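Local structure of uncharacterized protein (Bacteroides uniformis, 4IYK) at residues Ile139-Phe144 with Phe199-Leu204. The protein is of unknown function but probably binds carbohydrate, pairing a transthyretin-like N-terminal domain with an E-set-like C-terminal domain. Sequence-based numbering, arbitrary orientation.
Sequences IQLFAF and FRIGAL
The ring of F142 turns one edge to the partner strand: R200 O and the CA of G202 lie there, close to the ring plane, with CE2 of F142 4.0 Å from CA of G202. The Q140 CG methylene covers one face of this ring, nearer its rim than its centre, and H215 adds an edge-to-face contact. CG of F142 stands anti to the carbonyl carbon, beside the backbone N (chi1 -61°), and the ring edge faces the partner strand, CD2 3.5 Å from R200 O. G202 has no side chain on that face of the sheet, and CE2 takes the place a CB would occupy beside its CA. The ring of F199 meets A143 obliquely, its CE1 3.7 Å from CB of A143. Segments 139-144 and 199-204 are neighbouring antiparallel strands of a sheet consistent with the immunoglobulin-like sandwich of the E-set clan. The N-to-C directions of the two segments make an angle of 154°, and all ten paired residues are buried. Two hydrogen-bonded pairs hold them: Q140 with G202 and F142 with R200. G202 N to Q140 O is the shortest bond at 2.7 Å, its donor approaching almost straight in line with the C=O bond; the F142 N to R200 O bond arrives tilted 32° from the carbonyl plane. CA-H···O contacts come from the non-hydrogen-bonded positions, F199 CA reaching F142 O at 3.2 Å. On the face bearing I139, L141, A143, F199, I201 and A203, CD1 of L141 sits 4.0 Å from CB of F199 and 4.1 Å from CG1 of I201. This apolar face packs on strands 107-117, 120-129 and 178-183, where L141 and F199 both touch I182. On the reverse face the extended R200 carries its guanidinium away from segment 139-144: NH1 donates to the backbone oxygens of S32 and V149, and Y217 makes a cation-pi contact.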
loop_
_atom_site.group_PDB
_atom_site.type_symbol
_atom_site.label_atom_id
_atom_site.label_comp_id
_atom_site.label_asym_id
_atom_site.label_seq_id
_atom_site.Cartn_x
_atom_site.Cartn_y
_atom_site.Cartn_z
ATOM N N ILE A 139 -13.263 -1.265 -1.466
ATOM C CA ILE A 139 -12.824 -0.316 -0.428
ATOM C C ILE A 139 -12.917 -1.064 0.914
ATOM O O ILE A 139 -13.828 -1.890 1.122
ATOM C CB ILE A 139 -13.509 1.087 -0.400
ATOM C CG1 ILE A 139 -15.047 0.988 -0.250
ATOM C CG2 ILE A 139 -13.080 1.938 -1.614
ATOM C CD1 ILE A 139 -15.764 2.278 0.239
ATOM N N GLN A 140 -11.933 -0.825 1.795
ATOM C CA GLN A 140 -11.895 -1.510 3.066
ATOM C C GLN A 140 -11.127 -0.733 4.103
ATOM O O GLN A 140 -10.103 -0.097 3.799
ATOM C CB GLN A 140 -11.275 -2.917 2.900
ATOM C CG GLN A 140 -11.378 -3.786 4.160
ATOM C CD GLN A 140 -11.255 -5.253 3.851
ATOM O OE1 GLN A 140 -11.031 -5.665 2.724
ATOM N NE2 GLN A 140 -11.314 -6.065 4.858
ATOM N N LEU A 141 -11.637 -0.804 5.349
ATOM C CA LEU A 141 -10.997 -0.250 6.524
ATOM C C LEU A 141 -10.336 -1.413 7.245
ATOM O O LEU A 141 -11.007 -2.188 7.935
ATOM C CB LEU A 141 -11.990 0.531 7.430
ATOM C CG LEU A 141 -11.398 1.179 8.701
ATOM C CD1 LEU A 141 -10.251 2.164 8.363
ATOM C CD2 LEU A 141 -12.495 1.896 9.516
ATOM N N PHE A 142 -9.018 -1.587 7.019
ATOM C CA PHE A 142 -8.282 -2.677 7.655
ATOM C C PHE A 142 -7.941 -2.322 9.078
ATOM O O PHE A 142 -7.660 -1.165 9.374
ATOM C CB PHE A 142 -7.012 -3.040 6.867
ATOM C CG PHE A 142 -7.309 -3.514 5.464
ATOM C CD1 PHE A 142 -7.741 -4.822 5.227
ATOM C CD2 PHE A 142 -7.215 -2.636 4.380
ATOM C CE1 PHE A 142 -8.001 -5.263 3.921
ATOM C CE2 PHE A 142 -7.483 -3.078 3.073
ATOM C CZ PHE A 142 -7.896 -4.382 2.856
ATOM N N ALA A 143 -7.942 -3.324 9.959
ATOM C CA ALA A 143 -7.567 -3.161 11.362
ATOM C C ALA A 143 -6.586 -4.247 11.829
ATOM O O ALA A 143 -6.740 -5.424 11.469
ATOM C CB ALA A 143 -8.823 -3.187 12.241
ATOM N N PHE A 144 -5.593 -3.865 12.666
ATOM C CA PHE A 144 -4.664 -4.828 13.282
ATOM C C PHE A 144 -4.077 -4.280 14.598
ATOM O O PHE A 144 -4.104 -3.075 14.832
ATOM C CB PHE A 144 -3.530 -5.272 12.327
ATOM C CG PHE A 144 -3.043 -6.664 12.657
ATOM C CD1 PHE A 144 -3.862 -7.779 12.444
ATOM C CD2 PHE A 144 -1.783 -6.862 13.218
ATOM C CE1 PHE A 144 -3.408 -9.065 12.748
ATOM C CE2 PHE A 144 -1.337 -8.150 13.544
ATOM C CZ PHE A 144 -2.153 -9.242 13.326
ATOM N N PHE A 199 -5.505 1.363 12.106
ATOM C CA PHE A 199 -6.557 1.328 11.084
ATOM C C PHE A 199 -5.996 1.894 9.799
ATOM O O PHE A 199 -5.202 2.844 9.826
ATOM C CB PHE A 199 -7.812 2.100 11.554
ATOM C CG PHE A 199 -8.416 1.522 12.810
ATOM C CD1 PHE A 199 -9.381 0.516 12.740
ATOM C CD2 PHE A 199 -7.963 1.917 14.064
ATOM C CE1 PHE A 199 -9.896 -0.067 13.908
ATOM C CE2 PHE A 199 -8.489 1.345 15.230
ATOM C CZ PHE A 199 -9.442 0.348 15.145
ATOM N N ARG A 200 -6.347 1.275 8.685
ATOM C CA ARG A 200 -5.813 1.701 7.393
ATOM C C ARG A 200 -6.850 1.574 6.294
ATOM O O ARG A 200 -7.363 0.483 6.014
ATOM C CB ARG A 200 -4.562 0.873 7.049
ATOM C CG ARG A 200 -3.646 1.489 5.984
ATOM C CD ARG A 200 -2.562 0.479 5.641
ATOM N NE ARG A 200 -1.447 1.060 4.880
ATOM C CZ ARG A 200 -0.482 0.345 4.302
ATOM N NH1 ARG A 200 -0.479 -0.971 4.398
ATOM N NH2 ARG A 200 0.487 0.948 3.632
ATOM N N ILE A 201 -7.167 2.704 5.664
ATOM C CA ILE A 201 -8.087 2.724 4.522
ATOM C C ILE A 201 -7.340 2.130 3.327
ATOM O O ILE A 201 -6.241 2.593 3.037
ATOM C CB ILE A 201 -8.554 4.170 4.184
ATOM C CG1 ILE A 201 -9.353 4.796 5.328
ATOM C CG2 ILE A 201 -9.349 4.211 2.822
ATOM C CD1 ILE A 201 -9.332 6.350 5.330
ATOM N N GLY A 202 -7.957 1.168 2.648
ATOM C CA GLY A 202 -7.451 0.570 1.424
ATOM C C GLY A 202 -8.445 0.693 0.274
ATOM O O GLY A 202 -9.661 0.671 0.486
ATOM N N ALA A 203 -7.943 0.795 -0.954
ATOM C CA ALA A 203 -8.774 0.849 -2.159
ATOM C C ALA A 203 -8.132 0.009 -3.227
ATOM O O ALA A 203 -6.962 0.211 -3.545
ATOM C CB ALA A 203 -8.963 2.283 -2.645
ATOM N N LEU A 204 -8.887 -0.978 -3.726
ATOM C CA LEU A 204 -8.450 -1.923 -4.747
ATOM C C LEU A 204 -9.015 -1.520 -6.116
ATOM O O LEU A 204 -10.231 -1.503 -6.330
ATOM C CB LEU A 204 -8.851 -3.378 -4.376
ATOM C CG LEU A 204 -8.342 -4.490 -5.338
ATOM C CD1 LEU A 204 -6.813 -4.591 -5.323
ATOM C CD2 LEU A 204 -8.992 -5.866 -4.999
#